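Local coordinates for protein thiosulfate sulfurtransferase TUM1 (Saccharomyces cerevisiae, PDB 3UTN) that accepts persulfide sulfur from NFS1 and passes it to UBA4 in the pathway that 2-thiolates the wobble uridine of tRNAs, at residues 42-46 with 109-115; 66-72 with 118-122; 206-212 with 233-239. All blocks are in the same frame, centred on the assembly; numbering follows the deposited sequence.

Contact 1: 42-46 with 109-115; sequences EKVHR and GVQKDDI
E42 meets the far segment through its carboxylate end, where OE1 lies 3.4 Å from CD1 of I115. Its OE2 accepts the backbone N-H groups of V44 and H45 from opposite faces of the carboxylate. These bonds probably help to hold the loop that presents H45. H45 sends ND1 to OD2 of D113 at 2.7 Å, almost straight and in the ring plane; the carboxylate is met on its syn side but turned, the two planes standing 62° apart. Its CB rests 3.6 Å from CG1 of I115, and a water ties D113 OD2 to the backbone N of R46. R46 runs beside D114, pointing the same way, and a bend at chi3 delivers a side-on grip: NE reaches OD1 at 2.8 Å, tilted from the guanidinium plane, while NH2 meets the syn lone pair of OD2 at 2.7 Å. NH2 also donates to O of G109, the residue that closes helix 98-107 with a Schellman motif, and CG of Q111 lies over one guanidinium face. D114 OD2 takes the Q111 N-H as well, bracing the type I turn from Q111 to D114. The backbone of R46 closes the pairing, its O accepting from I115 N. In the first rhodanese domain this joins the loop after helix 32-41 to the one after helix 98-107, just where the parallel neighbours 47-51 and 115-119 begin, with K141 of strand 141-145 pairing with D113.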
loop_
_atom_site.group_PDB
_atom_site.type_symbol
_atom_site.label_atom_id
_atom_site.label_comp_id
_atom_site.label_asym_id
_atom_site.label_seq_id
_atom_site.Cartn_x
_atom_site.Cartn_y
_atom_site.Cartn_z
ATOM N N GLU A 42 11.028 18.738 -14.199
ATOM C CA GLU A 42 9.652 19.190 -14.147
ATOM C C GLU A 42 9.512 20.681 -14.355
ATOM O O GLU A 42 10.100 21.478 -13.631
ATOM C CB GLU A 42 8.977 18.766 -12.851
ATOM C CG GLU A 42 7.464 18.832 -12.926
ATOM C CD GLU A 42 6.902 18.118 -14.139
ATOM O OE1 GLU A 42 7.339 16.985 -14.423
ATOM O OE2 GLU A 42 6.021 18.695 -14.809
ATOM N N LYS A 43 8.725 21.042 -15.358
ATOM C CA LYS A 43 8.494 22.437 -15.693
ATOM C C LYS A 43 7.025 22.783 -15.527
ATOM O O LYS A 43 6.675 23.947 -15.344
ATOM C CB LYS A 43 8.931 22.713 -17.131
ATOM C CG LYS A 43 10.411 22.493 -17.389
ATOM C CD LYS A 43 10.735 22.636 -18.871
ATOM C CE LYS A 43 12.232 22.783 -19.100
ATOM N NZ LYS A 43 12.760 24.034 -18.484
ATOM N N VAL A 44 6.172 21.763 -15.582
ATOM C CA VAL A 44 4.725 21.966 -15.606
ATOM C C VAL A 44 4.085 21.655 -14.259
ATOM O O VAL A 44 3.357 22.482 -13.704
ATOM C CB VAL A 44 4.054 21.128 -16.725
ATOM C CG1 VAL A 44 2.542 21.321 -16.725
ATOM C CG2 VAL A 44 4.626 21.496 -18.087
ATOM N N HIS A 45 4.370 20.466 -13.733
ATOM C CA HIS A 45 3.667 19.958 -12.563
ATOM C C HIS A 45 4.427 20.150 -11.301
ATOM O O HIS A 45 5.621 19.894 -11.236
ATOM C CB HIS A 45 3.357 18.477 -12.727
ATOM C CG HIS A 45 2.718 18.128 -14.046
ATOM N ND1 HIS A 45 1.511 18.588 -14.405
ATOM C CD2 HIS A 45 3.156 17.313 -15.088
ATOM C CE1 HIS A 45 1.191 18.109 -15.616
ATOM N NE2 HIS A 45 2.198 17.322 -16.033
ATOM N N ARG A 46 3.737 20.590 -10.264
ATOM C CA ARG A 46 4.340 20.611 -8.956
ATOM C C ARG A 46 4.634 19.171 -8.561
ATOM O O ARG A 46 3.832 18.274 -8.812
ATOM C CB ARG A 46 3.396 21.254 -7.964
ATOM C CG ARG A 46 4.083 21.820 -6.745
ATOM C CD ARG A 46 3.105 22.672 -5.973
ATOM N NE ARG A 46 1.988 21.870 -5.486
ATOM C CZ ARG A 46 1.097 22.282 -4.592
ATOM N NH1 ARG A 46 1.176 23.503 -4.077
ATOM N NH2 ARG A 46 0.123 21.469 -4.217
ATOM N N GLY A 109 -2.840 20.751 0.835
ATOM C CA GLY A 109 -2.604 21.636 -0.286
ATOM C C GLY A 109 -2.244 20.895 -1.554
ATOM O O GLY A 109 -1.674 21.474 -2.463
ATOM N N VAL A 110 -2.570 19.609 -1.615
ATOM C CA VAL A 110 -2.328 18.840 -2.824
ATOM C C VAL A 110 -3.231 19.384 -3.920
ATOM O O VAL A 110 -4.421 19.588 -3.706
ATOM C CB VAL A 110 -2.579 17.337 -2.613
ATOM C CG1 VAL A 110 -2.482 16.579 -3.926
ATOM C CG2 VAL A 110 -1.585 16.787 -1.615
ATOM N N GLN A 111 -2.647 19.661 -5.076
ATOM C CA GLN A 111 -3.430 20.070 -6.224
ATOM C C GLN A 111 -3.582 18.843 -7.090
ATOM O O GLN A 111 -2.730 17.955 -7.068
ATOM C CB GLN A 111 -2.736 21.188 -7.001
ATOM C CG GLN A 111 -2.459 22.458 -6.204
ATOM C CD GLN A 111 -3.698 23.308 -5.957
ATOM O OE1 GLN A 111 -4.815 22.939 -6.333
ATOM N NE2 GLN A 111 -3.501 24.460 -5.324
ATOM N N LYS A 112 -4.664 18.787 -7.851
ATOM C CA LYS A 112 -4.884 17.680 -8.765
ATOM C C LYS A 112 -3.680 17.464 -9.669
ATOM O O LYS A 112 -3.330 16.335 -9.972
ATOM C CB LYS A 112 -6.129 17.924 -9.616
ATOM C CG LYS A 112 -6.562 16.719 -10.438
ATOM C CD LYS A 112 -6.963 15.547 -9.549
ATOM C CE LYS A 112 -8.055 15.926 -8.566
ATOM N NZ LYS A 112 -9.281 16.366 -9.283
ATOM N N ASP A 113 -3.046 18.555 -10.083
ATOM C CA ASP A 113 -1.961 18.476 -11.048
ATOM C C ASP A 113 -0.643 18.034 -10.432
ATOM O O ASP A 113 0.315 17.766 -11.149
ATOM C CB ASP A 113 -1.762 19.810 -11.762
ATOM C CG ASP A 113 -0.895 19.673 -12.989
ATOM O OD1 ASP A 113 -1.183 18.773 -13.808
ATOM O OD2 ASP A 113 0.079 20.446 -13.131
ATOM N N ASP A 114 -0.595 17.976 -9.106
ATOM C CA ASP A 114 0.626 17.597 -8.419
ATOM C C ASP A 114 1.080 16.235 -8.857
ATOM O O ASP A 114 0.291 15.307 -8.959
ATOM C CB ASP A 114 0.425 17.560 -6.914
ATOM C CG ASP A 114 0.308 18.925 -6.316
ATOM O OD1 ASP A 114 0.698 19.908 -6.973
ATOM O OD2 ASP A 114 -0.154 19.011 -5.168
ATOM N N ILE A 115 2.367 16.119 -9.127
ATOM C CA ILE A 115 2.965 14.811 -9.197
ATOM C C ILE A 115 3.225 14.436 -7.746
ATOM O O ILE A 115 4.020 15.072 -7.058
ATOM C CB ILE A 115 4.273 14.825 -9.984
ATOM C CG1 ILE A 115 4.004 15.149 -11.452
ATOM C CG2 ILE A 115 4.967 13.487 -9.836
ATOM C CD1 ILE A 115 5.257 15.380 -12.267
HETATM O O HOH W 1 -1.193 24.079 -2.347
HETATM O O HOH W 2 1.337 21.320 -10.832
#

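Contact 2: 66-72 with 118-122; sequences DFLTKPR and VYDRV
R121 sets CG anti to its own carbonyl carbon (chi1 -63°) and stays extended as far as NE, which carries its guanidinium from just past the end of strand 115-119 across to the loop that follows helix 63-69. Y119, with CG held between backbone N and carbonyl carbon (chi1 62°), sends its ring toward the same loop. Both belong to the parallel alpha/beta fold of the first rhodanese domain, and the contact shows how one arginine can hold a loop by its backbone carbonyl. R121 meets O of P71 end-on with two nitrogens, NH1 at 2.6 Å and NH2 at 2.8 Å, both from the same face of the carbonyl and with the oxygen near the guanidinium plane. NH2 adds a weak bond to O of K70. CB of K70 lies over one guanidinium face, while CB of D66 packs on CD of R121 at 3.5 Å. Were R121 cut back to an alanine, the P71 carbonyl would probably lose both its donors, and CB of D66 and CB of K70 the surface on which they rest. The helix end has its own fastening: NE and NH2 of R72 both donate to O of F67, which lies in the guanidinium plane, with NE over the centre of the F67 ring. NH1 of R72 goes on to D159, a salt bridge, and to the carbonyl of S161. The K70 ammonium pairs with OD1 of D66, whose other oxygen bonds Y55. The hydroxyl of Y119, hydrogen-bonded to S76, comes within 3.1 Å of R72 CB, which sits at the edge of the tyrosine, near the plane of its ring.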
loop_
_atom_site.group_PDB
_atom_site.type_symbol
_atom_site.label_atom_id
_atom_site.label_comp_id
_atom_site.label_asym_id
_atom_site.label_seq_id
_atom_site.Cartn_x
_atom_site.Cartn_y
_atom_site.Cartn_z
ATOM N N ASP A 66 8.346 12.012 12.854
ATOM C CA ASP A 66 9.369 11.653 11.885
ATOM C C ASP A 66 9.244 12.473 10.632
ATOM O O ASP A 66 10.239 12.903 10.073
ATOM C CB ASP A 66 9.332 10.173 11.578
ATOM C CG ASP A 66 9.938 9.364 12.682
ATOM O OD1 ASP A 66 10.297 9.975 13.712
ATOM O OD2 ASP A 66 10.073 8.142 12.521
ATOM N N PHE A 67 8.017 12.725 10.205
ATOM C CA PHE A 67 7.863 13.575 9.055
ATOM C C PHE A 67 8.395 14.964 9.356
ATOM O O PHE A 67 9.113 15.559 8.557
ATOM C CB PHE A 67 6.414 13.705 8.642
ATOM C CG PHE A 67 6.222 14.723 7.579
ATOM C CD1 PHE A 67 6.517 14.411 6.260
ATOM C CD2 PHE A 67 5.827 16.014 7.896
ATOM C CE1 PHE A 67 6.366 15.354 5.264
ATOM C CE2 PHE A 67 5.687 16.962 6.901
ATOM C CZ PHE A 67 5.947 16.630 5.585
ATOM N N LEU A 68 8.012 15.470 10.520
ATOM C CA LEU A 68 8.256 16.853 10.868
ATOM C C LEU A 68 9.704 17.103 11.184
ATOM O O LEU A 68 10.212 18.185 10.942
ATOM C CB LEU A 68 7.411 17.238 12.069
ATOM C CG LEU A 68 5.908 17.211 11.802
ATOM C CD1 LEU A 68 5.182 17.265 13.128
ATOM C CD2 LEU A 68 5.475 18.355 10.904
ATOM N N THR A 69 10.373 16.096 11.720
ATOM C CA THR A 69 11.654 16.335 12.351
ATOM C C THR A 69 12.756 15.508 11.745
ATOM O O THR A 69 13.909 15.739 12.025
ATOM C CB THR A 69 11.593 16.042 13.859
ATOM O OG1 THR A 69 11.379 14.644 14.052
ATOM C CG2 THR A 69 10.457 16.809 14.494
ATOM N N LYS A 70 12.396 14.526 10.931
ATOM C CA LYS A 70 13.396 13.737 10.245
ATOM C C LYS A 70 13.421 14.132 8.789
ATOM O O LYS A 70 12.410 14.597 8.249
ATOM C CB LYS A 70 13.134 12.245 10.423
ATOM C CG LYS A 70 13.459 11.760 11.824
ATOM C CD LYS A 70 13.212 10.270 11.958
ATOM C CE LYS A 70 13.600 9.769 13.340
ATOM N NZ LYS A 70 12.800 10.441 14.396
ATOM N N PRO A 71 14.583 13.971 8.146
ATOM C CA PRO A 71 14.695 14.487 6.799
ATOM C C PRO A 71 13.601 13.936 5.908
ATOM O O PRO A 71 13.232 12.765 5.993
ATOM C CB PRO A 71 16.068 13.998 6.352
ATOM C CG PRO A 71 16.839 13.877 7.626
ATOM C CD PRO A 71 15.832 13.324 8.589
ATOM N N ARG A 72 13.046 14.803 5.086
ATOM C CA ARG A 72 12.036 14.375 4.161
ATOM C C ARG A 72 12.553 14.723 2.794
ATOM O O ARG A 72 13.516 15.469 2.653
ATOM C CB ARG A 72 10.709 15.086 4.444
ATOM C CG ARG A 72 10.711 16.567 4.131
ATOM C CD ARG A 72 9.615 17.289 4.909
ATOM N NE ARG A 72 9.831 17.109 6.333
ATOM C CZ ARG A 72 10.691 17.819 7.051
ATOM N NH1 ARG A 72 11.398 18.794 6.490
ATOM N NH2 ARG A 72 10.828 17.563 8.338
ATOM N N VAL A 118 5.133 9.332 -3.521
ATOM C CA VAL A 118 4.869 8.819 -2.219
ATOM C C VAL A 118 6.072 8.053 -1.759
ATOM O O VAL A 118 6.704 7.337 -2.521
ATOM C CB VAL A 118 3.660 7.896 -2.229
ATOM C CG1 VAL A 118 3.375 7.434 -0.816
ATOM C CG2 VAL A 118 2.467 8.636 -2.801
ATOM N N TYR A 119 6.381 8.214 -0.493
ATOM C CA TYR A 119 7.413 7.420 0.090
ATOM C C TYR A 119 7.035 7.236 1.526
ATOM O O TYR A 119 6.080 7.833 2.015
ATOM C CB TYR A 119 8.756 8.123 -0.041
ATOM C CG TYR A 119 8.855 9.445 0.668
ATOM C CD1 TYR A 119 8.337 10.611 0.102
ATOM C CD2 TYR A 119 9.473 9.533 1.904
ATOM C CE1 TYR A 119 8.441 11.823 0.757
ATOM C CE2 TYR A 119 9.593 10.737 2.558
ATOM C CZ TYR A 119 9.080 11.873 1.981
ATOM O OH TYR A 119 9.206 13.054 2.647
ATOM N N ASP A 120 7.778 6.384 2.195
ATOM C CA ASP A 120 7.644 6.278 3.618
ATOM C C ASP A 120 9.020 5.995 4.160
ATOM O O ASP A 120 9.939 5.691 3.395
ATOM C CB ASP A 120 6.614 5.210 3.995
ATOM C CG ASP A 120 6.988 3.831 3.524
ATOM O OD1 ASP A 120 8.188 3.531 3.381
ATOM O OD2 ASP A 120 6.070 3.024 3.318
ATOM N N ARG A 121 9.173 6.102 5.468
ATOM C CA ARG A 121 10.481 5.942 6.067
ATOM C C ARG A 121 10.825 4.496 6.298
ATOM O O ARG A 121 11.973 4.169 6.568
ATOM C CB ARG A 121 10.554 6.716 7.367
ATOM C CG ARG A 121 10.389 8.189 7.122
ATOM C CD ARG A 121 10.363 8.977 8.404
ATOM N NE ARG A 121 10.143 10.375 8.080
ATOM C CZ ARG A 121 11.080 11.187 7.605
ATOM N NH1 ARG A 121 12.310 10.744 7.409
ATOM N NH2 ARG A 121 10.782 12.443 7.326
ATOM N N VAL A 122 9.829 3.630 6.196
ATOM C CA VAL A 122 10.044 2.222 6.483
ATOM C C VAL A 122 10.641 1.539 5.269
ATOM O O VAL A 122 11.632 0.817 5.372
ATOM C CB VAL A 122 8.744 1.531 6.917
ATOM C CG1 VAL A 122 8.966 0.036 7.123
ATOM C CG2 VAL A 122 8.236 2.172 8.192
#

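Contact 3: 206-212 with 233-239; sequences AFDARSL and GTQPLPY
F207 and Q235 extend side by side from neighbouring parallel strands, the ring and amide planes 32° apart, with NE2 3.6 Å from CE1. Both chains put CG anti to the carbonyl carbon, which keeps them alongside each other; the amide oxygen of Q235 continues to T271 N. L237 crosses obliquely, its CD2 making a CH-pi contact 3.8 Å from the F207 ring centroid. D208 and P236 occupy the other face. There D208 turns CG anti to its backbone N (chi1 -164°), where OD1 accepts R210 N in an Asx turn and R210 NE; R210 NH2 holds OD2 at 2.6 Å and also reaches G229 O. A water joins D208 OD2 to T234 OG1, which also bonds I231 O. CD1 of L212 presses on CG of P236 at 3.5 Å, tight for two carbons. The backbones are stitched by Q235 N to A206 O, D208 N to Q235 O, L237 N to D208 O and Y239 N to A209 O. This is the beta-alpha-beta unit of strands 205-208 and 234-236 around helix 212-216 in the catalytic rhodanese domain; the side chain of A209 comes within about 4 Å of that of C282, the active-site cysteine that forms the persulfide intermediate.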
loop_
_atom_site.group_PDB
_atom_site.type_symbol
_atom_site.label_atom_id
_atom_site.label_comp_id
_atom_site.label_asym_id
_atom_site.label_seq_id
_atom_site.Cartn_x
_atom_site.Cartn_y
_atom_site.Cartn_z
ATOM N N ALA A 206 -5.322 -15.000 -4.893
ATOM C CA ALA A 206 -5.667 -14.228 -3.730
ATOM C C ALA A 206 -4.503 -14.341 -2.787
ATOM O O ALA A 206 -4.202 -15.409 -2.270
ATOM C CB ALA A 206 -6.959 -14.724 -3.112
ATOM N N PHE A 207 -3.812 -13.230 -2.612
ATOM C CA PHE A 207 -2.628 -13.231 -1.795
ATOM C C PHE A 207 -2.832 -12.440 -0.551
ATOM O O PHE A 207 -3.452 -11.381 -0.548
ATOM C CB PHE A 207 -1.437 -12.692 -2.556
ATOM C CG PHE A 207 -1.094 -13.506 -3.746
ATOM C CD1 PHE A 207 -0.518 -14.759 -3.600
ATOM C CD2 PHE A 207 -1.367 -13.030 -5.013
ATOM C CE1 PHE A 207 -0.214 -15.526 -4.710
ATOM C CE2 PHE A 207 -1.056 -13.784 -6.126
ATOM C CZ PHE A 207 -0.479 -15.033 -5.975
ATOM N N ASP A 208 -2.275 -12.978 0.511
ATOM C CA ASP A 208 -2.344 -12.337 1.774
ATOM C C ASP A 208 -0.939 -11.896 2.104
ATOM O O ASP A 208 -0.018 -12.707 2.130
ATOM C CB ASP A 208 -2.894 -13.304 2.803
ATOM C CG ASP A 208 -3.342 -12.607 4.033
ATOM O OD1 ASP A 208 -2.530 -11.852 4.592
ATOM O OD2 ASP A 208 -4.502 -12.800 4.435
ATOM N N ALA A 209 -0.781 -10.597 2.325
ATOM C CA ALA A 209 0.535 -10.004 2.538
ATOM C C ALA A 209 1.041 -10.192 3.953
ATOM O O ALA A 209 2.170 -9.816 4.260
ATOM C CB ALA A 209 0.512 -8.534 2.185
ATOM N N ARG A 210 0.209 -10.763 4.818
ATOM C CA ARG A 210 0.617 -11.000 6.193
ATOM C C ARG A 210 1.706 -12.042 6.216
ATOM O O ARG A 210 1.924 -12.742 5.232
ATOM C CB ARG A 210 -0.547 -11.474 7.039
ATOM C CG ARG A 210 -1.606 -10.419 7.266
ATOM C CD ARG A 210 -2.802 -11.051 7.942
ATOM N NE ARG A 210 -3.385 -12.089 7.104
ATOM C CZ ARG A 210 -3.903 -13.215 7.571
ATOM N NH1 ARG A 210 -3.905 -13.463 8.876
ATOM N NH2 ARG A 210 -4.413 -14.097 6.726
ATOM N N SER A 211 2.394 -12.135 7.343
ATOM C CA SER A 211 3.390 -13.166 7.524
ATOM C C SER A 211 2.740 -14.512 7.260
ATOM O O SER A 211 1.528 -14.685 7.449
ATOM C CB SER A 211 3.931 -13.127 8.946
ATOM O OG SER A 211 2.902 -13.465 9.850
ATOM N N LEU A 212 3.553 -15.455 6.805
ATOM C CA LEU A 212 3.120 -16.817 6.599
ATOM C C LEU A 212 2.508 -17.358 7.890
ATOM O O LEU A 212 1.480 -18.025 7.854
ATOM C CB LEU A 212 4.303 -17.678 6.148
ATOM C CG LEU A 212 4.062 -19.175 5.955
ATOM C CD1 LEU A 212 3.012 -19.419 4.887
ATOM C CD2 LEU A 212 5.358 -19.895 5.608
ATOM N N GLY A 233 -8.820 -19.878 0.139
ATOM C CA GLY A 233 -8.610 -19.546 -1.251
ATOM C C GLY A 233 -7.492 -18.547 -1.436
ATOM O O GLY A 233 -7.028 -18.337 -2.549
ATOM N N THR A 234 -7.061 -17.923 -0.346
ATOM C CA THR A 234 -5.932 -17.022 -0.416
ATOM C C THR A 234 -4.649 -17.804 -0.249
ATOM O O THR A 234 -4.648 -18.974 0.132
ATOM C CB THR A 234 -5.972 -15.908 0.648
ATOM O OG1 THR A 234 -5.996 -16.499 1.950
ATOM C CG2 THR A 234 -7.189 -15.013 0.449
ATOM N N GLN A 235 -3.552 -17.136 -0.542
ATOM C CA GLN A 235 -2.249 -17.740 -0.453
ATOM C C GLN A 235 -1.366 -16.762 0.267
ATOM O O GLN A 235 -1.586 -15.552 0.175
ATOM C CB GLN A 235 -1.701 -17.985 -1.841
ATOM C CG GLN A 235 -2.568 -18.876 -2.698
ATOM C CD GLN A 235 -2.035 -18.922 -4.099
ATOM O OE1 GLN A 235 -1.045 -19.582 -4.354
ATOM N NE2 GLN A 235 -2.667 -18.196 -5.007
ATOM N N PRO A 236 -0.368 -17.274 0.999
ATOM C CA PRO A 236 0.488 -16.347 1.696
ATOM C C PRO A 236 1.462 -15.716 0.723
ATOM O O PRO A 236 2.172 -16.412 -0.004
ATOM C CB PRO A 236 1.225 -17.237 2.688
ATOM C CG PRO A 236 1.311 -18.555 1.999
ATOM C CD PRO A 236 0.073 -18.673 1.163
ATOM N N LEU A 237 1.462 -14.398 0.685
ATOM C CA LEU A 237 2.502 -13.692 -0.019
ATOM C C LEU A 237 2.950 -12.582 0.913
ATOM O O LEU A 237 2.604 -11.426 0.709
ATOM C CB LEU A 237 1.994 -13.166 -1.358
ATOM C CG LEU A 237 3.053 -12.802 -2.400
ATOM C CD1 LEU A 237 4.029 -13.950 -2.636
ATOM C CD2 LEU A 237 2.366 -12.422 -3.697
ATOM N N PRO A 238 3.697 -12.946 1.972
ATOM C CA PRO A 238 4.134 -11.949 2.929
ATOM C C PRO A 238 4.839 -10.843 2.178
ATOM O O PRO A 238 5.727 -11.108 1.372
ATOM C CB PRO A 238 5.090 -12.729 3.824
ATOM C CG PRO A 238 4.530 -14.109 3.792
ATOM C CD PRO A 238 4.166 -14.290 2.351
ATOM N N TYR A 239 4.393 -9.614 2.401
ATOM C CA TYR A 239 4.832 -8.489 1.591
ATOM C C TYR A 239 6.350 -8.369 1.527
ATOM O O TYR A 239 6.896 -8.001 0.493
ATOM C CB TYR A 239 4.207 -7.193 2.097
ATOM C CG TYR A 239 4.786 -6.689 3.386
ATOM C CD1 TYR A 239 5.905 -5.860 3.387
ATOM C CD2 TYR A 239 4.218 -7.034 4.609
ATOM C CE1 TYR A 239 6.439 -5.382 4.567
ATOM C CE2 TYR A 239 4.750 -6.564 5.796
ATOM C CZ TYR A 239 5.857 -5.739 5.763
ATOM O OH TYR A 239 6.394 -5.265 6.930
HETATM O O HOH W 3 -5.272 -17.668 -4.392
HETATM O O HOH W 4 -6.138 -14.569 3.745
#

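From the N terminus, the chain enters contact 1 at 42-46, reaches the first half of contact 2 at 66-72, then returns to 109-115 before 118-122 completes contact 2. Contacts 1 and 2 therefore cross: their segments alternate, and their centres lie 20 Å apart near the two ends of strand 115-119. Contact 1 closes a loop of 62 residues at the start of that strand; contact 2 closes one of 45 at its end, holding helix 63-69. Contact 3 follows in series, closing only 20 residues between strands of the second domain. It stands about 27 Å from contact 2, centre to centre, across the middle of the protein.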